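Local coordinates for protein xyloglucan-specific endo-beta-1,4-glucanase (Uncultured bacterium, PDB 4W88) that probably hydrolyses internal beta-1,4-glucosidic bonds in the backbone of xyloglucan, as a glycoside hydrolase family 5 endoglucanase that breaks down plant cell walls, at residues R2-D7 and N188-L193; Q130-F135 and R182-N187; M143-N148 and Y198-D203; M173-I178 and D209-S214. The protein carries 1 engineered substitution. All blocks are in the same frame, centred on the assembly; numbering follows the deposited sequence. Where two conformers were deposited one is given.

Interaction 1. Residues R2-D7 and N188-L193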
loop_
_atom_site.group_PDB
_atom_site.type_symbol
_atom_site.label_atom_id
_atom_site.label_comp_id
_atom_site.label_asym_id
_atom_site.label_seq_id
_atom_site.Cartn_x
_atom_site.Cartn_y
_atom_site.Cartn_z
ATOM N N ARG A 2 -7.271 -0.620 -20.956
ATOM C CA ARG A 2 -7.310 -0.540 -19.485
ATOM C C ARG A 2 -7.865 0.798 -18.972
ATOM O O ARG A 2 -7.684 1.177 -17.805
ATOM C CB ARG A 2 -5.919 -0.739 -18.983
ATOM C CG ARG A 2 -5.379 -2.108 -19.362
ATOM C CD ARG A 2 -3.914 -2.245 -19.024
ATOM N NE ARG A 2 -3.422 -3.531 -19.524
ATOM C CZ ARG A 2 -3.562 -4.697 -18.895
ATOM N NH1 ARG A 2 -4.221 -4.802 -17.768
ATOM N NH2 ARG A 2 -3.097 -5.795 -19.455
ATOM N N SER A 3 -8.609 1.485 -19.803
ATOM C CA SER A 3 -8.951 2.849 -19.469
ATOM C C SER A 3 -9.964 2.937 -18.295
ATOM O O SER A 3 -9.992 3.938 -17.605
ATOM C CB SER A 3 -9.446 3.554 -20.716
ATOM O OG SER A 3 -10.586 2.918 -21.129
ATOM N N ARG A 4 -10.786 1.913 -18.056
ATOM C CA ARG A 4 -11.608 1.900 -16.837
ATOM C C ARG A 4 -10.828 2.098 -15.534
ATOM O O ARG A 4 -11.226 2.862 -14.653
ATOM C CB ARG A 4 -12.360 0.584 -16.730
ATOM C CG ARG A 4 -13.304 0.563 -15.582
ATOM C CD ARG A 4 -14.449 -0.421 -15.800
ATOM N NE ARG A 4 -15.198 -0.542 -14.547
ATOM C CZ ARG A 4 -14.817 -1.328 -13.547
ATOM N NH1 ARG A 4 -13.679 -1.945 -13.639
ATOM N NH2 ARG A 4 -15.497 -1.362 -12.412
ATOM N N VAL A 5 -9.686 1.438 -15.438
ATOM C CA VAL A 5 -8.847 1.550 -14.243
ATOM C C VAL A 5 -8.287 2.988 -14.148
ATOM O O VAL A 5 -8.350 3.617 -13.108
ATOM C CB VAL A 5 -7.679 0.574 -14.228
ATOM C CG1 VAL A 5 -6.821 0.803 -12.994
ATOM C CG2 VAL A 5 -8.184 -0.857 -14.279
ATOM N N PHE A 6 -7.810 3.520 -15.255
ATOM C CA PHE A 6 -7.323 4.921 -15.285
ATOM C C PHE A 6 -8.430 5.895 -14.882
ATOM O O PHE A 6 -8.197 6.811 -14.083
ATOM C CB PHE A 6 -6.749 5.276 -16.652
ATOM C CG PHE A 6 -5.399 4.666 -16.943
ATOM C CD1 PHE A 6 -4.259 5.068 -16.285
ATOM C CD2 PHE A 6 -5.255 3.702 -17.942
ATOM C CE1 PHE A 6 -3.019 4.516 -16.590
ATOM C CE2 PHE A 6 -4.019 3.130 -18.224
ATOM C CZ PHE A 6 -2.885 3.559 -17.590
ATOM N N ASP A 7 -9.653 5.664 -15.351
ATOM C CA ASP A 7 -10.740 6.558 -14.962
ATOM C C ASP A 7 -11.046 6.530 -13.514
ATOM O O ASP A 7 -11.190 7.581 -12.921
ATOM C CB ASP A 7 -12.024 6.217 -15.709
ATOM C CG ASP A 7 -11.919 6.562 -17.135
ATOM O OD1 ASP A 7 -10.981 7.279 -17.624
ATOM O OD2 ASP A 7 -12.898 6.192 -17.825
ATOM N N ASN A 188 -16.735 -8.235 -7.773
ATOM C CA ASN A 188 -15.373 -8.652 -7.903
ATOM C C ASN A 188 -14.981 -9.093 -9.319
ATOM O O ASN A 188 -13.783 -9.289 -9.548
ATOM C CB ASN A 188 -15.012 -9.743 -6.925
ATOM C CG ASN A 188 -15.260 -9.367 -5.492
ATOM O OD1 ASN A 188 -15.015 -8.261 -5.074
ATOM N ND2 ASN A 188 -15.775 -10.328 -4.733
ATOM N N ALA A 189 -15.939 -9.194 -10.248
ATOM C CA ALA A 189 -15.589 -9.542 -11.614
ATOM C C ALA A 189 -14.707 -8.503 -12.300
ATOM O O ALA A 189 -13.868 -8.851 -13.122
ATOM C CB ALA A 189 -16.824 -9.851 -12.430
ATOM N N ASP A 190 -14.930 -7.242 -11.936
ATOM C CA ASP A 190 -14.236 -6.129 -12.554
ATOM C C ASP A 190 -13.670 -5.090 -11.569
ATOM O O ASP A 190 -13.200 -4.021 -11.964
ATOM C CB ASP A 190 -15.121 -5.482 -13.623
ATOM C CG ASP A 190 -16.428 -4.952 -13.138
ATOM O OD1 ASP A 190 -16.710 -5.054 -11.924
ATOM O OD2 ASP A 190 -17.230 -4.444 -14.026
ATOM N N ARG A 191 -13.643 -5.433 -10.271
ATOM C CA ARG A 191 -12.959 -4.627 -9.286
ATOM C C ARG A 191 -11.514 -4.402 -9.678
ATOM O O ARG A 191 -10.862 -5.335 -10.208
ATOM C CB ARG A 191 -13.001 -5.369 -7.917
ATOM C CG ARG A 191 -12.490 -4.548 -6.766
ATOM C CD ARG A 191 -12.703 -5.169 -5.407
ATOM N NE ARG A 191 -14.025 -5.660 -5.145
ATOM C CZ ARG A 191 -15.116 -4.918 -4.998
ATOM N NH1 ARG A 191 -15.047 -3.596 -5.005
ATOM N NH2 ARG A 191 -16.280 -5.509 -4.858
ATOM N N VAL A 192 -10.975 -3.213 -9.386
ATOM C CA VAL A 192 -9.561 -3.021 -9.612
ATOM C C VAL A 192 -8.769 -3.916 -8.626
ATOM O O VAL A 192 -8.881 -3.752 -7.396
ATOM C CB VAL A 192 -9.130 -1.549 -9.481
ATOM C CG1 VAL A 192 -7.599 -1.340 -9.721
ATOM C CG2 VAL A 192 -9.948 -0.673 -10.415
ATOM N N LEU A 193 -7.858 -4.731 -9.198
ATOM C CA LEU A 193 -6.980 -5.549 -8.427
ATOM C C LEU A 193 -5.549 -5.096 -8.616
ATOM O O LEU A 193 -5.115 -4.951 -9.745
ATOM C CB LEU A 193 -7.111 -7.019 -8.777
ATOM C CG LEU A 193 -8.514 -7.587 -8.719
ATOM C CD1 LEU A 193 -8.584 -9.068 -9.032
ATOM C CD2 LEU A 193 -9.210 -7.356 -7.376
HETATM O O HOH W 1 -16.256 -3.253 -9.585
#
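R4 reaches from the first turn of helix 3-9 to the backbone carbonyl of D190, with its NH1 2.7 Å from D190 O. The bond is fairly straight, 158° at the hydrogen, although NH1 stands tilted from the carbonyl plane. Having CG anti to its backbone N (chi1 -175°) and staying extended as far as NE, the arginine carries its guanidinium clear of the helix and across D190. The D190 carboxylate lies flat over one face of that guanidinium, the two planes 15° apart. R4 NH2 and D190 OD2 are 3.9 Å apart, a long salt bridge in which no N-H points at the oxygen, so charge alone is at work. D190 OD1 instead takes a hydrogen from a water at 3.0 Å, and the same water weakly accepts from R4 NH2. The D190 side chain also lies about 4 Å from a bound magnesium ion. The segment 188-193 leads into barrel strand 193-196, so the N-terminal helix here packs at the end of the (beta/alpha)8 barrel where strands begin. V5 CG1 meets V192 CG1 at 4.0 Å, adding a buried apolar contact; V5 also packs on P266, just before strand 267-272. R191 takes no part in the contact with helix 3-9; it grips N188 OD1 side-on, with NE at 2.8 Å and NH2 at 3.0 Å from that one oxygen, which lies in the guanidinium plane. The other N-H groups of R191 go to the carbonyls of Y138, D139 and L142, and N188 ND2 donates to A132 O.

Interaction 2. Residues Q130-F135 and R182-N187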
loop_
_atom_site.group_PDB
_atom_site.type_symbol
_atom_site.label_atom_id
_atom_site.label_comp_id
_atom_site.label_asym_id
_atom_site.label_seq_id
_atom_site.Cartn_x
_atom_site.Cartn_y
_atom_site.Cartn_z
ATOM N N GLN A 130 -12.021 -15.474 0.773
ATOM C CA GLN A 130 -12.835 -15.040 1.872
ATOM C C GLN A 130 -13.048 -13.544 1.875
ATOM O O GLN A 130 -14.190 -13.071 2.135
ATOM C CB GLN A 130 -12.273 -15.459 3.216
ATOM C CG GLN A 130 -12.194 -16.938 3.405
ATOM C CD GLN A 130 -11.463 -17.269 4.690
ATOM O OE1 GLN A 130 -11.953 -17.076 5.812
ATOM N NE2 GLN A 130 -10.222 -17.702 4.522
ATOM N N LEU A 131 -11.990 -12.791 1.610
ATOM C CA LEU A 131 -12.100 -11.306 1.583
ATOM C C LEU A 131 -13.007 -10.860 0.449
ATOM O O LEU A 131 -13.866 -10.025 0.624
ATOM C CB LEU A 131 -10.731 -10.647 1.491
ATOM C CG LEU A 131 -9.864 -10.817 2.754
ATOM C CD1 LEU A 131 -8.494 -10.184 2.383
ATOM C CD2 LEU A 131 -10.515 -10.182 3.924
ATOM N N ALA A 132 -12.795 -11.442 -0.736
ATOM C CA ALA A 132 -13.612 -11.134 -1.874
ATOM C C ALA A 132 -15.106 -11.488 -1.595
ATOM O O ALA A 132 -15.993 -10.714 -1.938
ATOM C CB ALA A 132 -13.105 -11.859 -3.117
ATOM N N GLU A 133 -15.383 -12.626 -0.995
ATOM C CA GLU A 133 -16.776 -12.993 -0.687
ATOM C C GLU A 133 -17.359 -11.883 0.259
ATOM O O GLU A 133 -18.512 -11.472 0.111
ATOM C CB GLU A 133 -16.921 -14.365 -0.045
ATOM C CG GLU A 133 -17.144 -15.508 -1.006
ATOM C CD GLU A 133 -18.306 -15.359 -2.008
ATOM O OE1 GLU A 133 -19.464 -15.117 -1.634
ATOM O OE2 GLU A 133 -18.050 -15.533 -3.192
ATOM N N ALA A 134 -16.599 -11.461 1.263
ATOM C CA ALA A 134 -17.111 -10.565 2.250
ATOM C C ALA A 134 -17.433 -9.210 1.678
ATOM O O ALA A 134 -18.379 -8.529 2.118
ATOM C CB ALA A 134 -16.117 -10.386 3.363
ATOM N N PHE A 135 -16.630 -8.786 0.705
ATOM C CA PHE A 135 -16.727 -7.460 0.108
ATOM C C PHE A 135 -17.300 -7.481 -1.310
ATOM O O PHE A 135 -17.242 -6.486 -2.027
ATOM C CB PHE A 135 -15.342 -6.777 0.141
ATOM C CG PHE A 135 -14.884 -6.457 1.495
ATOM C CD1 PHE A 135 -15.410 -5.344 2.139
ATOM C CD2 PHE A 135 -13.936 -7.184 2.145
ATOM C CE1 PHE A 135 -14.985 -4.990 3.379
ATOM C CE2 PHE A 135 -13.550 -6.844 3.422
ATOM C CZ PHE A 135 -14.056 -5.740 4.040
ATOM N N ARG A 182 -11.530 -13.068 -8.843
ATOM C CA ARG A 182 -12.474 -13.144 -9.942
ATOM C C ARG A 182 -13.469 -14.316 -9.860
ATOM O O ARG A 182 -14.654 -14.176 -10.244
ATOM C CB ARG A 182 -11.737 -13.210 -11.301
ATOM C CG ARG A 182 -10.823 -12.007 -11.570
ATOM C CD ARG A 182 -11.558 -10.702 -11.675
ATOM N NE ARG A 182 -10.648 -9.625 -12.144
ATOM C CZ ARG A 182 -10.658 -8.397 -11.682
ATOM N NH1 ARG A 182 -11.451 -8.016 -10.691
ATOM N NH2 ARG A 182 -9.790 -7.546 -12.142
ATOM N N ALA A 183 -13.007 -15.445 -9.306
ATOM C CA ALA A 183 -13.854 -16.582 -9.163
ATOM C C ALA A 183 -14.998 -16.357 -8.161
ATOM O O ALA A 183 -15.971 -17.153 -8.179
ATOM C CB ALA A 183 -13.035 -17.778 -8.724
ATOM N N THR A 184 -14.974 -15.273 -7.387
ATOM C CA THR A 184 -16.090 -15.032 -6.473
ATOM C C THR A 184 -17.204 -14.219 -7.112
ATOM O O THR A 184 -18.308 -14.178 -6.584
ATOM C CB THR A 184 -15.692 -14.309 -5.191
ATOM O OG1 THR A 184 -15.205 -12.976 -5.501
ATOM C CG2 THR A 184 -14.618 -15.125 -4.502
ATOM N N GLY A 185 -16.964 -13.687 -8.306
ATOM C CA GLY A 185 -18.029 -13.009 -9.016
ATOM C C GLY A 185 -18.529 -11.719 -8.379
ATOM O O GLY A 185 -17.815 -11.030 -7.662
ATOM N N GLY A 186 -19.760 -11.355 -8.678
ATOM C CA GLY A 186 -20.358 -10.077 -8.250
ATOM C C GLY A 186 -19.506 -8.920 -8.731
ATOM O O GLY A 186 -18.893 -8.988 -9.819
ATOM N N ASN A 187 -19.400 -7.904 -7.895
ATOM C CA ASN A 187 -18.612 -6.724 -8.234
ATOM C C ASN A 187 -17.110 -7.048 -8.275
ATOM O O ASN A 187 -16.312 -6.246 -8.770
ATOM C CB ASN A 187 -18.855 -5.541 -7.270
ATOM C CG ASN A 187 -20.278 -5.005 -7.313
ATOM O OD1 ASN A 187 -21.049 -5.304 -8.231
ATOM N ND2 ASN A 187 -20.624 -4.154 -6.351
#
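Two neighbouring barrel helices, 117-134 and 164-182, run out side by side here: A132 and E133 in the last turn of the first meet T184 in the turn that ends the second. The CA atoms of E133 and T184 lie 6.2 Å apart. A132 points its methyl at the threonine, CB lying 3.4 Å from T184 OG1 and 3.9 Å from T184 CG2, so both branches rest on the one carbon. With OG1 between the backbone N and the carbonyl carbon (chi1 64°), the T184 hydroxyl can turn back to V181 O of its own helix and also receive N188 ND2; it thus has polar partners despite facing an alanine. E133 slides past T184 in the opposite direction, and its chain, bent at chi2, lays OE2 3.3 Å from T184 CB. That approach belongs to one of two deposited conformers and is less certain; in it E133 OE1 forms a salt bridge with K136. No hydrogen bond joins the two segments directly. R182 to G185 form a type I turn, closed by G185 N to R182 O at 3.1 Å, and G185 leaves the helix with positive phi (67°), a conformation that favours glycine. Beyond the turn R182 NH1 binds the carbonyls of N188 and R191, tying the helix end to the chain that follows. Consecutive helices on the outer layer, each ending in a turn that leads toward the next inner strand, are the repeating beta-alpha pattern of a TIM barrel.

Interaction 3. Residues M143-N148 and Y198-D203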
loop_
_atom_site.group_PDB
_atom_site.type_symbol
_atom_site.label_atom_id
_atom_site.label_comp_id
_atom_site.label_asym_id
_atom_site.label_seq_id
_atom_site.Cartn_x
_atom_site.Cartn_y
_atom_site.Cartn_z
HETATM N N MSE A 143 -10.783 -1.168 -3.913
HETATM C CA MSE A 143 -9.781 -1.890 -4.668
HETATM C C MSE A 143 -9.047 -2.807 -3.723
HETATM O O MSE A 143 -9.003 -2.550 -2.479
HETATM C CB MSE A 143 -8.835 -0.848 -5.234
HETATM C CG MSE A 143 -9.563 0.196 -6.063
HETATM SE SE MSE A 143 -8.337 1.478 -6.932
HETATM C CE MSE A 143 -7.986 2.679 -5.461
ATOM N N PHE A 144 -8.551 -3.927 -4.252
ATOM C CA PHE A 144 -7.816 -4.906 -3.470
ATOM C C PHE A 144 -6.362 -4.925 -3.947
ATOM O O PHE A 144 -6.090 -4.972 -5.155
ATOM C CB PHE A 144 -8.366 -6.330 -3.656
ATOM C CG PHE A 144 -9.802 -6.557 -3.240
ATOM C CD1 PHE A 144 -10.488 -5.785 -2.276
ATOM C CD2 PHE A 144 -10.462 -7.692 -3.754
ATOM C CE1 PHE A 144 -11.808 -6.067 -1.944
ATOM C CE2 PHE A 144 -11.736 -7.997 -3.365
ATOM C CZ PHE A 144 -12.409 -7.189 -2.456
ATOM N N GLU A 145 -5.448 -4.954 -2.971
ATOM C CA GLU A 145 -4.010 -5.069 -3.226
ATOM C C GLU A 145 -3.524 -6.361 -2.578
ATOM O O GLU A 145 -3.579 -6.565 -1.364
ATOM C CB GLU A 145 -3.286 -3.821 -2.678
ATOM C CG GLU A 145 -1.746 -3.821 -2.888
ATOM C CD GLU A 145 -1.101 -2.504 -2.396
ATOM O OE1 GLU A 145 -1.843 -1.719 -1.748
ATOM O OE2 GLU A 145 0.138 -2.296 -2.620
ATOM N N GLY A 146 -3.152 -7.324 -3.436
ATOM C CA GLY A 146 -3.036 -8.711 -2.995
ATOM C C GLY A 146 -2.014 -8.978 -1.882
ATOM O O GLY A 146 -2.303 -9.736 -0.948
HETATM N N MSE A 147 -0.870 -8.278 -1.981
HETATM C CA MSE A 147 0.278 -8.488 -1.098
HETATM C C MSE A 147 0.934 -7.156 -0.839
HETATM O O MSE A 147 0.800 -6.200 -1.628
HETATM C CB MSE A 147 1.340 -9.444 -1.724
HETATM C CG MSE A 147 0.715 -10.778 -2.096
HETATM SE SE MSE A 147 2.097 -11.957 -2.892
HETATM C CE MSE A 147 2.052 -11.285 -4.718
ATOM N N ASN A 148 1.721 -7.137 0.242
ATOM C CA ASN A 148 2.536 -5.964 0.615
ATOM C C ASN A 148 3.981 -6.378 0.757
ATOM O O ASN A 148 4.314 -7.241 1.595
ATOM C CB ASN A 148 2.090 -5.380 1.932
ATOM C CG ASN A 148 2.848 -4.118 2.280
ATOM O OD1 ASN A 148 2.694 -3.106 1.584
ATOM N ND2 ASN A 148 3.766 -4.228 3.245
ATOM N N TYR A 198 8.203 -7.869 -6.608
ATOM C CA TYR A 198 8.905 -8.392 -5.434
ATOM C C TYR A 198 9.269 -7.184 -4.556
ATOM O O TYR A 198 9.836 -6.188 -5.059
ATOM C CB TYR A 198 10.202 -9.081 -5.847
ATOM C CG TYR A 198 10.933 -9.694 -4.689
ATOM C CD1 TYR A 198 11.794 -8.941 -3.838
ATOM C CD2 TYR A 198 10.793 -11.049 -4.396
ATOM C CE1 TYR A 198 12.427 -9.575 -2.762
ATOM C CE2 TYR A 198 11.483 -11.669 -3.357
ATOM C CZ TYR A 198 12.304 -10.954 -2.558
ATOM O OH TYR A 198 12.954 -11.589 -1.534
ATOM N N GLY A 199 8.922 -7.234 -3.268
ATOM C CA GLY A 199 9.217 -6.124 -2.361
ATOM C C GLY A 199 8.574 -4.780 -2.655
ATOM O O GLY A 199 9.004 -3.773 -2.061
ATOM N N HIS A 200 7.604 -4.728 -3.581
ATOM C CA HIS A 200 7.155 -3.486 -4.168
ATOM C C HIS A 200 8.320 -2.628 -4.731
ATOM O O HIS A 200 8.214 -1.393 -4.822
ATOM C CB HIS A 200 6.349 -2.705 -3.150
ATOM C CG HIS A 200 4.886 -3.055 -3.057
ATOM N ND1 HIS A 200 4.419 -4.240 -2.532
ATOM C CD2 HIS A 200 3.787 -2.367 -3.454
ATOM C CE1 HIS A 200 3.099 -4.255 -2.571
ATOM N NE2 HIS A 200 2.695 -3.137 -3.142
ATOM N N ASN A 201 9.409 -3.293 -5.115
ATOM C CA ASN A 201 10.632 -2.687 -5.678
ATOM C C ASN A 201 10.407 -2.263 -7.133
ATOM O O ASN A 201 9.673 -2.916 -7.867
ATOM C CB ASN A 201 11.807 -3.677 -5.540
ATOM C CG ASN A 201 13.092 -3.154 -6.133
ATOM O OD1 ASN A 201 13.350 -3.306 -7.343
ATOM N ND2 ASN A 201 13.910 -2.527 -5.308
ATOM N N SER A 202 11.035 -1.139 -7.508
ATOM C CA SER A 202 10.926 -0.549 -8.856
ATOM C C SER A 202 12.243 -0.446 -9.643
ATOM O O SER A 202 12.323 0.327 -10.611
ATOM C CB SER A 202 10.270 0.838 -8.781
ATOM O OG SER A 202 11.080 1.701 -8.099
ATOM N N ASP A 203 13.258 -1.197 -9.238
ATOM C CA ASP A 203 14.523 -1.274 -9.996
ATOM C C ASP A 203 14.227 -1.943 -11.344
ATOM O O ASP A 203 13.296 -2.797 -11.482
ATOM C CB ASP A 203 15.604 -2.067 -9.246
ATOM C CG ASP A 203 15.944 -1.508 -7.867
ATOM O OD1 ASP A 203 15.614 -0.375 -7.509
ATOM O OD2 ASP A 203 16.626 -2.258 -7.101
#
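H200 and E145 approach from opposite directions in the buried, tightly packed half of the contact: H200 NE2 donates to E145 OE2 at 2.7 Å, with 147° at the hydrogen. The carboxylate oxygen is met nearly along its C-O axis and sits tilted out of the imidazole plane, while the two flat groups are turned 56° against each other. E145 stands fully extended from strand 142-145 (CG anti to the backbone N, chi1 -180°), which delivers its carboxylate to the ring. OE2 is also bound by T270 OG1, and OE1 forms a salt bridge with R59. At the ring edge, in plane, M147 O lies 3.2 Å from H200 CE1, and N148 CA is 3.7 Å from the same carbon; H223 stacks on the ring. Contact thins toward the N148 amide, whose OD1 is 4.3 Å from H200 CE1 and bonds R59 instead, while ND2 holds a bound Tris molecule in the pocket. Farther out, partly exposed N201 folds an Asx turn onto D203 N, apart from segment 143-148. A phenylalanine in place of H200 would probably leave E145 OE2 without its ring donor and the backbone N of E149 without its acceptor. With NE2 donating to E145 and ND1 accepting from E149 N, both ring nitrogens are used and the ring's rotation is fixed; H200 is thus a second-shell residue that probably positions the backbone at E149, a residue of the glycan pocket.

Interaction 4. Residues M173-I178 and D209-S214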
loop_
_atom_site.group_PDB
_atom_site.type_symbol
_atom_site.label_atom_id
_atom_site.label_comp_id
_atom_site.label_asym_id
_atom_site.label_seq_id
_atom_site.Cartn_x
_atom_site.Cartn_y
_atom_site.Cartn_z
HETATM N N MSE A 173 2.048 -15.803 -7.785
HETATM C CA MSE A 173 1.242 -15.376 -6.625
HETATM C C MSE A 173 0.246 -14.296 -7.077
HETATM O O MSE A 173 -0.901 -14.304 -6.654
HETATM C CB MSE A 173 2.094 -14.920 -5.401
HETATM C CG MSE A 173 2.811 -16.156 -4.849
HETATM SE SE MSE A 173 3.873 -15.695 -3.260
HETATM C CE MSE A 173 2.415 -15.671 -1.931
ATOM N N ASN A 174 0.705 -13.332 -7.883
ATOM C CA ASN A 174 -0.190 -12.265 -8.425
ATOM C C ASN A 174 -1.375 -12.953 -9.150
ATOM O O ASN A 174 -2.528 -12.535 -9.019
ATOM C CB ASN A 174 0.555 -11.307 -9.374
ATOM C CG ASN A 174 1.390 -10.277 -8.640
ATOM O OD1 ASN A 174 1.097 -9.907 -7.476
ATOM N ND2 ASN A 174 2.444 -9.807 -9.302
ATOM N N LYS A 175 -1.071 -13.978 -9.961
ATOM C CA LYS A 175 -2.112 -14.701 -10.714
ATOM C C LYS A 175 -3.071 -15.402 -9.809
ATOM O O LYS A 175 -4.263 -15.437 -10.083
ATOM C CB LYS A 175 -1.569 -15.764 -11.716
ATOM C CG LYS A 175 -0.653 -15.244 -12.686
ATOM C CD LYS A 175 -0.526 -16.174 -13.883
ATOM C CE LYS A 175 0.930 -16.145 -14.279
ATOM N NZ LYS A 175 1.220 -16.700 -15.621
ATOM N N ALA A 176 -2.552 -15.963 -8.729
ATOM C CA ALA A 176 -3.374 -16.728 -7.797
ATOM C C ALA A 176 -4.398 -15.799 -7.121
ATOM O O ALA A 176 -5.541 -16.136 -6.905
ATOM C CB ALA A 176 -2.518 -17.377 -6.769
ATOM N N PHE A 177 -3.911 -14.611 -6.769
ATOM C CA PHE A 177 -4.678 -13.587 -6.141
ATOM C C PHE A 177 -5.823 -13.137 -7.076
ATOM O O PHE A 177 -6.990 -13.118 -6.709
ATOM C CB PHE A 177 -3.764 -12.388 -5.802
ATOM C CG PHE A 177 -4.458 -11.053 -5.688
ATOM C CD1 PHE A 177 -5.481 -10.794 -4.771
ATOM C CD2 PHE A 177 -3.995 -10.004 -6.454
ATOM C CE1 PHE A 177 -6.030 -9.525 -4.666
ATOM C CE2 PHE A 177 -4.547 -8.726 -6.354
ATOM C CZ PHE A 177 -5.528 -8.481 -5.426
ATOM N N ILE A 178 -5.479 -12.808 -8.315
ATOM C CA ILE A 178 -6.488 -12.383 -9.288
ATOM C C ILE A 178 -7.487 -13.484 -9.523
ATOM O O ILE A 178 -8.703 -13.214 -9.501
ATOM C CB ILE A 178 -5.841 -12.024 -10.656
ATOM C CG1 ILE A 178 -5.017 -10.733 -10.472
ATOM C CG2 ILE A 178 -6.886 -11.874 -11.787
ATOM C CD1 ILE A 178 -4.010 -10.480 -11.616
ATOM N N ASP A 209 11.058 -8.176 -15.099
ATOM C CA ASP A 209 10.555 -9.541 -14.898
ATOM C C ASP A 209 9.088 -9.621 -14.546
ATOM O O ASP A 209 8.593 -10.708 -14.337
ATOM C CB ASP A 209 11.345 -10.259 -13.787
ATOM C CG ASP A 209 12.700 -10.752 -14.264
ATOM O OD1 ASP A 209 12.965 -10.726 -15.487
ATOM O OD2 ASP A 209 13.523 -11.154 -13.433
ATOM N N LEU A 210 8.413 -8.508 -14.360
ATOM C CA LEU A 210 7.019 -8.528 -13.908
ATOM C C LEU A 210 6.101 -8.909 -15.050
ATOM O O LEU A 210 6.055 -8.249 -16.070
ATOM C CB LEU A 210 6.576 -7.161 -13.401
ATOM C CG LEU A 210 5.144 -7.062 -12.855
ATOM C CD1 LEU A 210 4.997 -7.778 -11.512
ATOM C CD2 LEU A 210 4.770 -5.617 -12.705
ATOM N N GLU A 211 5.346 -9.977 -14.867
ATOM C CA GLU A 211 4.330 -10.390 -15.848
ATOM C C GLU A 211 3.113 -9.526 -15.723
ATOM O O GLU A 211 2.630 -9.268 -14.601
ATOM C CB GLU A 211 3.920 -11.818 -15.562
ATOM C CG GLU A 211 3.066 -12.442 -16.603
ATOM C CD GLU A 211 2.773 -13.886 -16.289
ATOM O OE1 GLU A 211 3.599 -14.571 -15.612
ATOM O OE2 GLU A 211 1.677 -14.310 -16.701
ATOM N N ILE A 212 2.612 -9.041 -16.850
ATOM C CA ILE A 212 1.434 -8.198 -16.801
ATOM C C ILE A 212 0.220 -9.062 -17.141
ATOM O O ILE A 212 0.092 -9.566 -18.252
ATOM C CB ILE A 212 1.533 -7.062 -17.829
ATOM C CG1 ILE A 212 2.842 -6.272 -17.651
ATOM C CG2 ILE A 212 0.285 -6.190 -17.805
ATOM C CD1 ILE A 212 3.019 -5.672 -16.288
ATOM N N PRO A 213 -0.739 -9.173 -16.228
ATOM C CA PRO A 213 -1.927 -9.948 -16.541
ATOM C C PRO A 213 -2.726 -9.436 -17.727
ATOM O O PRO A 213 -2.820 -8.226 -17.957
ATOM C CB PRO A 213 -2.774 -9.766 -15.291
ATOM C CG PRO A 213 -1.798 -9.429 -14.212
ATOM C CD PRO A 213 -0.848 -8.560 -14.897
ATOM N N SER A 214 -3.316 -10.372 -18.475
ATOM C CA SER A 214 -4.241 -9.967 -19.526
ATOM C C SER A 214 -5.551 -9.364 -18.943
ATOM O O SER A 214 -6.305 -8.650 -19.662
ATOM C CB SER A 214 -4.474 -11.120 -20.518
ATOM O OG SER A 214 -5.014 -12.194 -19.768
HETATM O O HOH W 2 2.745 -10.524 -12.186
#
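Helical K175 and loop residue P213 bring the backbones closest, their CA atoms 7.5 Å apart, as the loop 209-214, extended from L210 to P213, passes helix 164-182. The side chains of the pairs K175-E211, I178-P213 and N174-L210 each cross at about a right angle. At the exposed edge K175 NZ lies 2.7 Å from E211 OE2, a salt bridge that uses the syn lone pair of that oxygen. NZ also sits 3.2 Å from E211 OE1, so the ammonium faces both oxygens of the carboxylate. The glutamate runs out straight, CG anti to the backbone N (chi1 -171°), and the lysine bends at chi3 (-142°) to meet it. Nearer the barrel, I178 CD1 presses on P213 CG at 3.6 Å, and both residues rest on I195 of strand 193-196. Deeper still, N174 ND2 is 3.9 Å from L210 CD1; this nitrogen donates to C196 O and to a water at 3.0 Å, which in turn donates to E211 O. N171, one turn earlier in the helix, bonds D209 O and E211 N through its side-chain amide. With an alanine at E211 the K175 ammonium would probably lose its charged mate and be left to swing into solvent. The loop is thus held by an ion pair at the surface, apolar contact beneath it, and helix amides that directly or through water satisfy the carbonyls of D209 and E211.

Overall arrangement
All four contacts belong to one (beta/alpha)8 barrel of eight parallel strands. Interaction 3 lies nearest the middle, about 7 Å from the chain's centre, where strand 142-145 ends at the sugar-binding pocket; the other centres lie 17 to 20 Å out. Interactions 3 and 4 are closest, 11 Å between centres, with M147 packing on M173 and N174; interactions 2 and 3 are about 20 Å apart, joined by F144 against A132 and F135. Interaction 4 uses helix 164-182, and interaction 2 the turn that follows it. Along the chain interaction 2 nests inside the loop closed by interaction 1, while the other pairs alternate. Interactions 1 and 2 lie where strands begin; only 3 reaches the pocket.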